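Long-range contacts in hypothetical membrane spanning protein (Vibrio fischeri, PDB 4RCK), which is of unknown function but carries a magnesium-binding von Willebrand factor type A domain of the BatA type, the part of this membrane protein crystallised here: residues 68-76 against 99-109; 142-150 against 187-195. One frame throughout, in Å; residues are numbered along the deposited sequence.

Both contacts lie within one von Willebrand factor type A sequence range, but on opposite sides of the chain's centre, their centres about 48 Å apart and nearest atoms about 32 Å. Contact 1 sits at the metal site: the T104 side chain is about 4 Å from a bound magnesium ion. Contact 2 packs two helices away from it, the T187 side chain about 13 Å from a bound magnesium. The second subunit brings them together: F71 and I106 of contact 1 pack on its L130 and L129, L188 and I191 of contact 2 on its I106 and L110, so contact 2 of one copy meets the contact 1 helix of the other, consistent with a domain-swapped pair.

Contact 1. Residues 68-76 against 99-109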
ATOM      1  N   LEU A  68       5.215  -0.641 -13.059  1.00100.97           N
ATOM      2  CA  LEU A  68       5.610  -0.962 -14.429  1.00 96.87           C
ATOM      3  C   LEU A  68       7.012  -0.470 -14.793  1.00 85.63           C
ATOM      4  O   LEU A  68       7.301   0.726 -14.730  1.00 78.48           O
ATOM      5  CB  LEU A  68       4.588  -0.384 -15.411  1.00 92.25           C
ATOM      6  CG  LEU A  68       4.832  -0.593 -16.907  1.00 88.72           C
ATOM      7  CD1 LEU A  68       5.075  -2.061 -17.222  1.00 77.03           C
ATOM      8  CD2 LEU A  68       3.652  -0.061 -17.707  1.00 88.47           C
ATOM      9  N   VAL A  69       7.873  -1.407 -15.181  1.00 70.76           N
ATOM     10  CA  VAL A  69       9.200  -1.082 -15.691  1.00 71.85           C
ATOM     11  C   VAL A  69       9.306  -1.497 -17.155  1.00 74.98           C
ATOM     12  O   VAL A  69       8.983  -2.628 -17.511  1.00 81.99           O
ATOM     13  CB  VAL A  69      10.318  -1.775 -14.883  1.00 70.92           C
ATOM     14  CG1 VAL A  69      11.686  -1.370 -15.411  1.00 71.66           C
ATOM     15  CG2 VAL A  69      10.195  -1.443 -13.406  1.00 76.70           C
ATOM     16  N   LEU A  70       9.746  -0.575 -18.003  1.00 77.59           N
ATOM     17  CA  LEU A  70       9.933  -0.859 -19.420  1.00 75.50           C
ATOM     18  C   LEU A  70      11.421  -0.832 -19.739  1.00 75.74           C
ATOM     19  O   LEU A  70      12.146   0.018 -19.216  1.00 80.27           O
ATOM     20  CB  LEU A  70       9.187   0.164 -20.279  1.00 77.36           C
ATOM     21  CG  LEU A  70       7.718   0.408 -19.930  1.00 77.50           C
ATOM     22  CD1 LEU A  70       7.192   1.655 -20.630  1.00 82.81           C
ATOM     23  CD2 LEU A  70       6.875  -0.804 -20.294  1.00 77.78           C
ATOM     24  N   PHE A  71      11.896  -1.749 -20.577  1.00 76.04           N
ATOM     25  CA  PHE A  71      13.312  -1.694 -20.926  1.00 80.07           C
ATOM     26  C   PHE A  71      13.620  -1.886 -22.408  1.00 83.79           C
ATOM     27  O   PHE A  71      12.784  -2.317 -23.206  1.00 82.72           O
ATOM     28  CB  PHE A  71      14.119  -2.708 -20.095  1.00 75.25           C
ATOM     29  CG  PHE A  71      13.763  -4.150 -20.343  1.00 74.87           C
ATOM     30  CD1 PHE A  71      12.650  -4.715 -19.749  1.00 74.15           C
ATOM     31  CD2 PHE A  71      14.572  -4.953 -21.130  1.00 78.29           C
ATOM     32  CE1 PHE A  71      12.332  -6.045 -19.957  1.00 70.95           C
ATOM     33  CE2 PHE A  71      14.261  -6.280 -21.344  1.00 73.05           C
ATOM     34  CZ  PHE A  71      13.139  -6.829 -20.758  1.00 70.06           C
ATOM     35  N   GLY A  72      14.847  -1.506 -22.745  1.00 93.95           N
ATOM     36  CA  GLY A  72      15.385  -1.554 -24.088  1.00 93.44           C
ATOM     37  C   GLY A  72      16.861  -1.232 -23.936  1.00 88.15           C
ATOM     38  O   GLY A  72      17.538  -1.846 -23.108  1.00 83.93           O
ATOM     39  N   ASP A  73      17.364  -0.282 -24.722  1.00 94.12           N
ATOM     40  CA  ASP A  73      18.744   0.178 -24.576  1.00105.37           C
ATOM     41  C   ASP A  73      18.992   0.593 -23.133  1.00106.81           C
ATOM     42  O   ASP A  73      20.015   0.252 -22.540  1.00108.18           O
ATOM     43  CB  ASP A  73      19.040   1.348 -25.520  1.00123.06           C
ATOM     44  CG  ASP A  73      19.180   0.914 -26.966  1.00131.85           C
ATOM     45  OD1 ASP A  73      18.989  -0.283 -27.249  1.00133.94           O
ATOM     46  OD2 ASP A  73      19.456   1.777 -27.826  1.00128.71           O
ATOM     47  N   HIS A  74      18.040   1.333 -22.578  1.00108.29           N
ATOM     48  CA  HIS A  74      18.051   1.686 -21.167  1.00112.83           C
ATOM     49  C   HIS A  74      16.746   1.228 -20.528  1.00104.01           C
ATOM     50  O   HIS A  74      15.759   0.987 -21.222  1.00 95.12           O
ATOM     51  CB  HIS A  74      18.243   3.191 -20.981  1.00123.15           C
ATOM     52  CG  HIS A  74      17.132   4.016 -21.552  1.00135.73           C
ATOM     53  ND1 HIS A  74      16.962   4.201 -22.908  1.00145.65           N
ATOM     54  CD2 HIS A  74      16.135   4.708 -20.951  1.00132.47           C
ATOM     55  CE1 HIS A  74      15.908   4.968 -23.117  1.00142.44           C
ATOM     56  NE2 HIS A  74      15.388   5.291 -21.946  1.00138.76           N
ATOM     57  N   ALA A  75      16.746   1.104 -19.206  1.00 98.94           N
ATOM     58  CA  ALA A  75      15.542   0.719 -18.485  1.00 92.00           C
ATOM     59  C   ALA A  75      14.994   1.911 -17.712  1.00 92.06           C
ATOM     60  O   ALA A  75      15.756   2.663 -17.102  1.00103.43           O
ATOM     61  CB  ALA A  75      15.829  -0.439 -17.546  1.00 91.31           C
ATOM     62  N   TYR A  76      13.678   2.092 -17.744  1.00 89.61           N
ATOM     63  CA  TYR A  76      13.063   3.158 -16.963  1.00 94.08           C
ATOM     64  C   TYR A  76      11.753   2.727 -16.312  1.00 92.66           C
ATOM     65  O   TYR A  76      11.100   1.776 -16.740  1.00 90.86           O
ATOM     66  CB  TYR A  76      12.844   4.408 -17.823  1.00112.08           C
ATOM     67  CG  TYR A  76      11.890   4.237 -18.981  1.00122.52           C
ATOM     68  CD1 TYR A  76      10.533   4.496 -18.833  1.00126.33           C
ATOM     69  CD2 TYR A  76      12.349   3.841 -20.230  1.00126.03           C
ATOM     70  CE1 TYR A  76       9.659   4.350 -19.893  1.00131.44           C
ATOM     71  CE2 TYR A  76      11.483   3.693 -21.295  1.00129.76           C
ATOM     72  CZ  TYR A  76      10.140   3.949 -21.122  1.00133.94           C
ATOM     73  OH  TYR A  76       9.275   3.801 -22.184  1.00130.39           O
ATOM     74  N   LEU A  99      11.050   3.376 -29.336  1.00143.97           N
ATOM     75  CA  LEU A  99      11.560   4.503 -28.561  1.00147.85           C
ATOM     76  C   LEU A  99      12.858   4.113 -27.857  1.00143.64           C
ATOM     77  O   LEU A  99      13.777   4.922 -27.732  1.00143.03           O
ATOM     78  CB  LEU A  99      10.521   4.989 -27.544  1.00150.62           C
ATOM     79  CG  LEU A  99       9.358   4.058 -27.185  1.00145.74           C
ATOM     80  CD1 LEU A  99       9.824   2.834 -26.408  1.00136.18           C
ATOM     81  CD2 LEU A  99       8.290   4.810 -26.403  1.00141.70           C
ATOM     82  N   VAL A 100      12.929   2.859 -27.419  1.00136.84           N
ATOM     83  CA  VAL A 100      14.054   2.376 -26.625  1.00130.13           C
ATOM     84  C   VAL A 100      15.107   1.639 -27.449  1.00128.01           C
ATOM     85  O   VAL A 100      16.080   1.125 -26.899  1.00127.53           O
ATOM     86  CB  VAL A 100      13.579   1.434 -25.503  1.00125.98           C
ATOM     87  CG1 VAL A 100      12.783   2.205 -24.463  1.00128.36           C
ATOM     88  CG2 VAL A 100      12.753   0.300 -26.084  1.00122.52           C
ATOM     89  N   GLY A 101      14.910   1.575 -28.761  1.00125.50           N
ATOM     90  CA  GLY A 101      15.896   0.969 -29.637  1.00110.42           C
ATOM     91  C   GLY A 101      15.805  -0.541 -29.738  1.00 99.43           C
ATOM     92  O   GLY A 101      14.828  -1.154 -29.305  1.00 96.29           O
ATOM     93  N   GLN A 102      16.844  -1.139 -30.314  1.00 99.01           N
ATOM     94  CA  GLN A 102      16.853  -2.564 -30.624  1.00107.97           C
ATOM     95  C   GLN A 102      17.321  -3.426 -29.460  1.00101.02           C
ATOM     96  O   GLN A 102      16.855  -4.551 -29.275  1.00 85.23           O
ATOM     97  CB  GLN A 102      17.746  -2.824 -31.840  1.00113.62           C
ATOM     98  CG  GLN A 102      17.260  -2.151 -33.104  1.00117.00           C
ATOM     99  CD  GLN A 102      15.853  -2.571 -33.466  1.00112.43           C
ATOM    100  OE1 GLN A 102      15.524  -3.757 -33.451  1.00107.69           O
ATOM    101  NE2 GLN A 102      15.007  -1.598 -33.779  1.00114.12           N
ATOM    102  N   ARG A 103      18.248  -2.887 -28.681  1.00 97.01           N
ATOM    103  CA  ARG A 103      18.940  -3.659 -27.658  1.00 91.81           C
ATOM    104  C   ARG A 103      18.106  -3.804 -26.382  1.00 98.63           C
ATOM    105  O   ARG A 103      17.201  -3.012 -26.152  1.00112.89           O
ATOM    106  CB  ARG A 103      20.290  -3.001 -27.358  1.00 97.70           C
ATOM    107  CG  ARG A 103      21.139  -2.754 -28.605  1.00 96.39           C
ATOM    108  CD  ARG A 103      22.541  -2.266 -28.256  1.00 98.22           C
ATOM    109  NE  ARG A 103      23.482  -3.371 -28.080  1.00106.48           N
ATOM    110  CZ  ARG A 103      24.354  -3.765 -29.004  1.00110.04           C
ATOM    111  NH1 ARG A 103      24.413  -3.141 -30.173  1.00113.72           N
ATOM    112  NH2 ARG A 103      25.170  -4.781 -28.759  1.00103.89           N
ATOM    113  N   THR A 104      18.394  -4.824 -25.569  1.00 89.90           N
ATOM    114  CA  THR A 104      17.664  -5.024 -24.311  1.00 82.49           C
ATOM    115  C   THR A 104      18.547  -5.005 -23.067  1.00 85.87           C
ATOM    116  O   THR A 104      19.610  -5.622 -23.023  1.00 93.05           O
ATOM    117  CB  THR A 104      16.879  -6.363 -24.287  1.00 93.76           C
ATOM    118  OG1 THR A 104      17.768  -7.463 -24.523  1.00 98.03           O
ATOM    119  CG2 THR A 104      15.778  -6.367 -25.322  1.00101.26           C
ATOM    120  N   ALA A 105      18.069  -4.293 -22.052  1.00 80.69           N
ATOM    121  CA  ALA A 105      18.696  -4.269 -20.740  1.00 78.68           C
ATOM    122  C   ALA A 105      17.875  -5.066 -19.741  1.00 76.78           C
ATOM    123  O   ALA A 105      16.949  -4.538 -19.130  1.00 79.54           O
ATOM    124  CB  ALA A 105      18.868  -2.833 -20.262  1.00 80.57           C
ATOM    125  N   ILE A 106      18.212  -6.339 -19.577  1.00 72.01           N
ATOM    126  CA  ILE A 106      17.468  -7.192 -18.662  1.00 69.24           C
ATOM    127  C   ILE A 106      17.922  -6.954 -17.225  1.00 73.27           C
ATOM    128  O   ILE A 106      17.100  -6.884 -16.310  1.00 73.45           O
ATOM    129  CB  ILE A 106      17.623  -8.680 -19.017  1.00 64.63           C
ATOM    130  CG1 ILE A 106      17.218  -8.918 -20.470  1.00 63.51           C
ATOM    131  CG2 ILE A 106      16.776  -9.539 -18.095  1.00 64.04           C
ATOM    132  CD1 ILE A 106      17.220 -10.376 -20.881  1.00 55.67           C
ATOM    133  N   GLY A 107      19.230  -6.815 -17.036  1.00 76.01           N
ATOM    134  CA  GLY A 107      19.784  -6.523 -15.727  1.00 78.71           C
ATOM    135  C   GLY A 107      19.282  -5.197 -15.191  1.00 82.32           C
ATOM    136  O   GLY A 107      18.810  -5.115 -14.056  1.00 84.23           O
ATOM    137  N   GLU A 108      19.385  -4.159 -16.015  1.00 81.72           N
ATOM    138  CA  GLU A 108      18.922  -2.822 -15.653  1.00 84.52           C
ATOM    139  C   GLU A 108      17.435  -2.815 -15.318  1.00 82.91           C
ATOM    140  O   GLU A 108      16.998  -2.117 -14.404  1.00 87.37           O
ATOM    141  CB  GLU A 108      19.203  -1.835 -16.786  1.00 89.08           C
ATOM    142  CG  GLU A 108      20.676  -1.577 -17.049  1.00 97.27           C
ATOM    143  CD  GLU A 108      21.150  -0.266 -16.453  1.00119.32           C
ATOM    144  OE1 GLU A 108      21.005   0.779 -17.123  1.00130.56           O
ATOM    145  OE2 GLU A 108      21.666  -0.278 -15.315  1.00122.34           O
ATOM    146  N   GLY A 109      16.661  -3.594 -16.069  1.00 78.32           N
ATOM    147  CA  GLY A 109      15.232  -3.699 -15.838  1.00 77.47           C
ATOM    148  C   GLY A 109      14.921  -4.303 -14.484  1.00 81.26           C
ATOM    149  O   GLY A 109      14.054  -3.814 -13.760  1.00 86.14           O
TER
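V100 meets the hairpin with both branches. CG1 comes in at the edge of the Y76 ring, in its plane and 3.7 Å from CE2, while V100 CG2 lies against G72, 3.8 Å from its CA. The V100 carbonyl then accepts a nearly straight bond from the turn, D73 N to V100 O, at 2.9 Å and 166° at the hydrogen. Past G101, R103 N makes a weak bond to D73 OD1, 3.1 Å long. With CG beside its own backbone N (chi1 -74°), D73 turns its carboxylate back to this loop, while the R103 guanidinium leads away and makes no salt bridge to it. T104 sets CB at the edge of the F71 ring, 3.9 Å from CE2; it also touches D26 and S28, and its N bonds T136 OG1 of the second subunit. A105, at the N-cap of helix 106-118, gives a weak bond, A105 N to G72 O at 2.7 Å. On the first turn, I106 CG1 lies 4.1 Å from F71 CE2, and E108 CB meets A75 CB at 3.7 Å. The loop carrying T104, close to the magnesium ion that S28 and S30 bind, fits the metal-ion-dependent adhesion site (MIDAS) of von Willebrand factor A domains.

Contact 2. Residues 142-150 against 187-195; sequences PLEAAQLAK and TLTKIATMT
Helices 142-150 and 187-195 run side by side in the same direction, their axes 9.0 Å apart at closest and only 17° from parallel, with CA atoms approaching to 5.5 Å at A146 and I191 and to 5.2 Å at K150 and T195. At the N-terminal end P142 lays its ring carbon CB against two methyls, T187 CG2 at 3.9 Å and I191 CD1. L143 is the knob of the interface, set into a hole formed by T187, K190, I191 and M194. Its two methyls divide the work: CD2 lies against K190 CB at 3.7 Å and extends toward the I191 stem, while CD1 rests against CD farther along the K190 chain. M194, present as selenomethionine, reaches across with chi1 and chi2 both extended, then bends at chi3 (-63°), which turns its methyl CE back to L143 CD2 at 3.9 Å. Its selenium lies along the L143 to Q147 backbone, 3.7 Å from A146 CB. On its other flank A146 CB meets I191 CG2 at 3.9 Å. Farther on, T195 directs CG2 at the A146 carbonyl and keeps its hydroxyl on its own helix, near I191 O and A192 O, with a weak bond also to I156 N. K150, fully extended, runs its CD past M194 O, so its aliphatic part adds to the seam. On the sheet side, I191 packs on I156 and T158 of strand 154-161 and on L110 of the second subunit. The helices thus form neighbouring members of one helical layer in the alpha-beta-alpha sandwich, with strand 154-161 following the first and strand 199-202 the second, as in the Rossmann-like von Willebrand factor A fold.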
ATOM      1  N   PRO A 142       2.896   7.710  29.892  1.00 77.00           N
ATOM      2  CA  PRO A 142       2.688   8.390  28.606  1.00 72.03           C
ATOM      3  C   PRO A 142       3.975   8.867  27.940  1.00 80.11           C
ATOM      4  O   PRO A 142       4.161   8.649  26.742  1.00 78.88           O
ATOM      5  CB  PRO A 142       1.815   9.590  28.985  1.00 65.03           C
ATOM      6  CG  PRO A 142       1.117   9.173  30.217  1.00 65.35           C
ATOM      7  CD  PRO A 142       2.087   8.313  30.964  1.00 72.40           C
ATOM      8  N   LEU A 143       4.845   9.513  28.710  1.00 90.58           N
ATOM      9  CA  LEU A 143       6.053  10.117  28.158  1.00 92.88           C
ATOM     10  C   LEU A 143       7.137   9.087  27.928  1.00 90.21           C
ATOM     11  O   LEU A 143       8.046   9.297  27.131  1.00 97.19           O
ATOM     12  CB  LEU A 143       6.569  11.216  29.079  1.00 98.86           C
ATOM     13  CG  LEU A 143       5.610  12.395  29.189  1.00 91.87           C
ATOM     14  CD1 LEU A 143       6.202  13.484  30.063  1.00 99.31           C
ATOM     15  CD2 LEU A 143       5.275  12.927  27.803  1.00 77.38           C
ATOM     16  N   GLU A 144       7.052   7.976  28.641  1.00 92.96           N
ATOM     17  CA  GLU A 144       7.899   6.856  28.301  1.00101.95           C
ATOM     18  C   GLU A 144       7.440   6.358  26.941  1.00 96.95           C
ATOM     19  O   GLU A 144       8.223   6.313  25.998  1.00 90.16           O
ATOM     20  CB  GLU A 144       7.818   5.757  29.344  1.00100.78           C
ATOM     21  CG  GLU A 144       8.055   6.222  30.759  1.00107.03           C
ATOM     22  CD  GLU A 144       8.063   5.058  31.708  1.00120.21           C
ATOM     23  OE1 GLU A 144       7.774   5.248  32.908  1.00121.32           O
ATOM     24  OE2 GLU A 144       8.356   3.943  31.232  1.00126.62           O
ATOM     25  N   ALA A 145       6.154   6.026  26.848  1.00 89.72           N
ATOM     26  CA  ALA A 145       5.551   5.536  25.609  1.00 82.71           C
ATOM     27  C   ALA A 145       5.782   6.482  24.436  1.00 96.35           C
ATOM     28  O   ALA A 145       5.944   6.042  23.298  1.00113.40           O
ATOM     29  CB  ALA A 145       4.066   5.307  25.804  1.00 83.01           C
ATOM     30  N   ALA A 146       5.786   7.779  24.718  1.00 95.53           N
ATOM     31  CA  ALA A 146       6.059   8.780  23.695  1.00 94.34           C
ATOM     32  C   ALA A 146       7.508   8.705  23.221  1.00100.78           C
ATOM     33  O   ALA A 146       7.789   8.842  22.027  1.00 99.60           O
ATOM     34  CB  ALA A 146       5.744  10.175  24.222  1.00 86.41           C
ATOM     35  N   GLN A 147       8.417   8.482  24.168  1.00101.18           N
ATOM     36  CA  GLN A 147       9.852   8.434  23.892  1.00102.76           C
ATOM     37  C   GLN A 147      10.198   7.321  22.923  1.00106.97           C
ATOM     38  O   GLN A 147      11.095   7.440  22.096  1.00104.37           O
ATOM     39  CB  GLN A 147      10.633   8.253  25.200  1.00104.85           C
ATOM     40  CG  GLN A 147      12.123   8.035  25.018  1.00106.24           C
ATOM     41  CD  GLN A 147      12.763   9.122  24.184  1.00102.33           C
ATOM     42  OE1 GLN A 147      13.076  10.201  24.685  1.00101.66           O
ATOM     43  NE2 GLN A 147      12.955   8.845  22.900  1.00100.60           N
ATOM     44  N   LEU A 148       9.448   6.240  23.038  1.00109.40           N
ATOM     45  CA  LEU A 148       9.660   5.048  22.246  1.00 95.11           C
ATOM     46  C   LEU A 148       9.192   5.244  20.819  1.00 91.56           C
ATOM     47  O   LEU A 148       9.850   4.798  19.888  1.00 94.45           O
ATOM     48  CB  LEU A 148       8.932   3.883  22.893  1.00 93.56           C
ATOM     49  CG  LEU A 148       9.216   3.867  24.398  1.00111.56           C
ATOM     50  CD1 LEU A 148       8.160   3.230  25.149  1.00127.18           C
ATOM     51  CD2 LEU A 148      10.559   3.288  24.755  1.00106.92           C
ATOM     52  N   ALA A 149       8.060   5.926  20.661  1.00 90.45           N
ATOM     53  CA  ALA A 149       7.534   6.291  19.350  1.00 89.10           C
ATOM     54  C   ALA A 149       8.525   7.154  18.576  1.00 91.68           C
ATOM     55  O   ALA A 149       8.598   7.082  17.351  1.00 90.99           O
ATOM     56  CB  ALA A 149       6.211   7.017  19.504  1.00 85.59           C
ATOM     57  N   LYS A 150       9.279   7.979  19.297  1.00 94.71           N
ATOM     58  CA  LYS A 150      10.315   8.798  18.680  1.00 97.45           C
ATOM     59  C   LYS A 150      11.498   7.929  18.270  1.00 99.65           C
ATOM     60  O   LYS A 150      12.101   8.142  17.218  1.00100.72           O
ATOM     61  CB  LYS A 150      10.770   9.906  19.632  1.00101.17           C
ATOM     62  CG  LYS A 150      11.823  10.830  19.044  1.00105.36           C
ATOM     63  CD  LYS A 150      12.179  11.944  20.013  1.00107.78           C
ATOM     64  CE  LYS A 150      13.187  12.903  19.402  1.00107.50           C
ATOM     65  NZ  LYS A 150      13.497  14.034  20.319  1.00108.35           N
ATOM     66  N   THR A 187       0.165  16.989  29.231  1.00 82.27           N
ATOM     67  CA  THR A 187       0.759  15.679  28.972  1.00 81.98           C
ATOM     68  C   THR A 187       0.602  15.378  27.488  1.00 79.57           C
ATOM     69  O   THR A 187       1.560  14.996  26.813  1.00 92.39           O
ATOM     70  CB  THR A 187       0.114  14.552  29.811  1.00 86.62           C
ATOM     71  OG1 THR A 187       0.760  14.474  31.087  1.00 98.46           O
ATOM     72  CG2 THR A 187       0.255  13.203  29.110  1.00 91.94           C
ATOM     73  N   LEU A 188      -0.617  15.566  26.990  1.00 73.31           N
ATOM     74  CA  LEU A 188      -0.927  15.366  25.580  1.00 69.08           C
ATOM     75  C   LEU A 188      -0.083  16.269  24.685  1.00 72.61           C
ATOM     76  O   LEU A 188       0.322  15.871  23.593  1.00 75.62           O
ATOM     77  CB  LEU A 188      -2.414  15.618  25.329  1.00 62.00           C
ATOM     78  CG  LEU A 188      -3.314  14.389  25.192  1.00 62.26           C
ATOM     79  CD1 LEU A 188      -2.942  13.322  26.205  1.00 71.90           C
ATOM     80  CD2 LEU A 188      -4.774  14.783  25.351  1.00 58.29           C
ATOM     81  N   THR A 189       0.179  17.485  25.155  1.00 70.96           N
ATOM     82  CA  THR A 189       1.024  18.420  24.421  1.00 73.85           C
ATOM     83  C   THR A 189       2.465  17.924  24.383  1.00 82.77           C
ATOM     84  O   THR A 189       3.095  17.911  23.325  1.00 87.62           O
ATOM     85  CB  THR A 189       0.985  19.830  25.043  1.00 76.01           C
ATOM     86  OG1 THR A 189      -0.351  20.345  24.979  1.00 73.68           O
ATOM     87  CG2 THR A 189       1.919  20.769  24.296  1.00 76.30           C
ATOM     88  N   LYS A 190       2.978  17.515  25.543  1.00 90.13           N
ATOM     89  CA  LYS A 190       4.334  16.978  25.649  1.00 88.20           C
ATOM     90  C   LYS A 190       4.556  15.822  24.684  1.00 87.44           C
ATOM     91  O   LYS A 190       5.584  15.753  24.018  1.00 91.44           O
ATOM     92  CB  LYS A 190       4.627  16.506  27.074  1.00100.16           C
ATOM     93  CG  LYS A 190       4.999  17.602  28.059  1.00122.88           C
ATOM     94  CD  LYS A 190       5.158  17.016  29.455  1.00126.65           C
ATOM     95  CE  LYS A 190       4.784  18.017  30.534  1.00117.48           C
ATOM     96  NZ  LYS A 190       4.504  17.335  31.830  1.00105.38           N
ATOM     97  N   ILE A 191       3.582  14.917  24.622  1.00 81.61           N
ATOM     98  CA  ILE A 191       3.658  13.750  23.749  1.00 82.22           C
ATOM     99  C   ILE A 191       3.849  14.151  22.291  1.00 85.92           C
ATOM    100  O   ILE A 191       4.783  13.697  21.629  1.00 92.74           O
ATOM    101  CB  ILE A 191       2.394  12.876  23.865  1.00 77.48           C
ATOM    102  CG1 ILE A 191       2.275  12.292  25.274  1.00 80.49           C
ATOM    103  CG2 ILE A 191       2.420  11.763  22.832  1.00 75.03           C
ATOM    104  CD1 ILE A 191       1.045  11.434  25.478  1.00 78.01           C
ATOM    105  N   ALA A 192       2.960  15.009  21.802  1.00 80.38           N
ATOM    106  CA  ALA A 192       3.020  15.480  20.424  1.00 77.57           C
ATOM    107  C   ALA A 192       4.322  16.224  20.148  1.00 82.80           C
ATOM    108  O   ALA A 192       4.988  15.975  19.144  1.00 85.92           O
ATOM    109  CB  ALA A 192       1.828  16.369  20.120  1.00 79.85           C
ATOM    110  N   THR A 193       4.677  17.134  21.050  1.00 84.17           N
ATOM    111  CA  THR A 193       5.894  17.929  20.917  1.00 90.22           C
ATOM    112  C   THR A 193       7.147  17.058  20.920  1.00 93.09           C
ATOM    113  O   THR A 193       8.032  17.229  20.078  1.00 95.11           O
ATOM    114  CB  THR A 193       6.000  18.976  22.047  1.00 94.45           C
ATOM    115  OG1 THR A 193       5.132  20.078  21.758  1.00107.75           O
ATOM    116  CG2 THR A 193       7.428  19.488  22.181  1.00 97.24           C
HETATM  117  N   MSE A 194       7.209  16.123  21.864  1.00 94.66           N
HETATM  118  CA  MSE A 194       8.352  15.223  21.999  1.00 98.88           C
HETATM  119  C   MSE A 194       8.635  14.458  20.709  1.00 95.57           C
HETATM  120  O   MSE A 194       9.787  14.175  20.381  1.00 96.98           O
HETATM  121  CB  MSE A 194       8.109  14.238  23.145  1.00100.16           C
HETATM  122  CG  MSE A 194       9.223  13.234  23.368  1.00104.75           C
HETATM  123 SE   MSE A 194       8.873  12.102  24.912  0.85170.07          SE
HETATM  124  CE  MSE A 194       8.867  13.474  26.298  1.00 86.16           C
ATOM    125  N   THR A 195       7.574  14.141  19.975  1.00 93.22           N
ATOM    126  CA  THR A 195       7.683  13.301  18.789  1.00 93.77           C
ATOM    127  C   THR A 195       7.556  14.088  17.490  1.00 89.44           C
ATOM    128  O   THR A 195       7.691  13.528  16.404  1.00 97.11           O
ATOM    129  CB  THR A 195       6.616  12.213  18.803  1.00 94.62           C
ATOM    130  OG1 THR A 195       5.328  12.825  18.934  1.00 93.66           O
ATOM    131  CG2 THR A 195       6.848  11.277  19.980  1.00 96.94           C
TER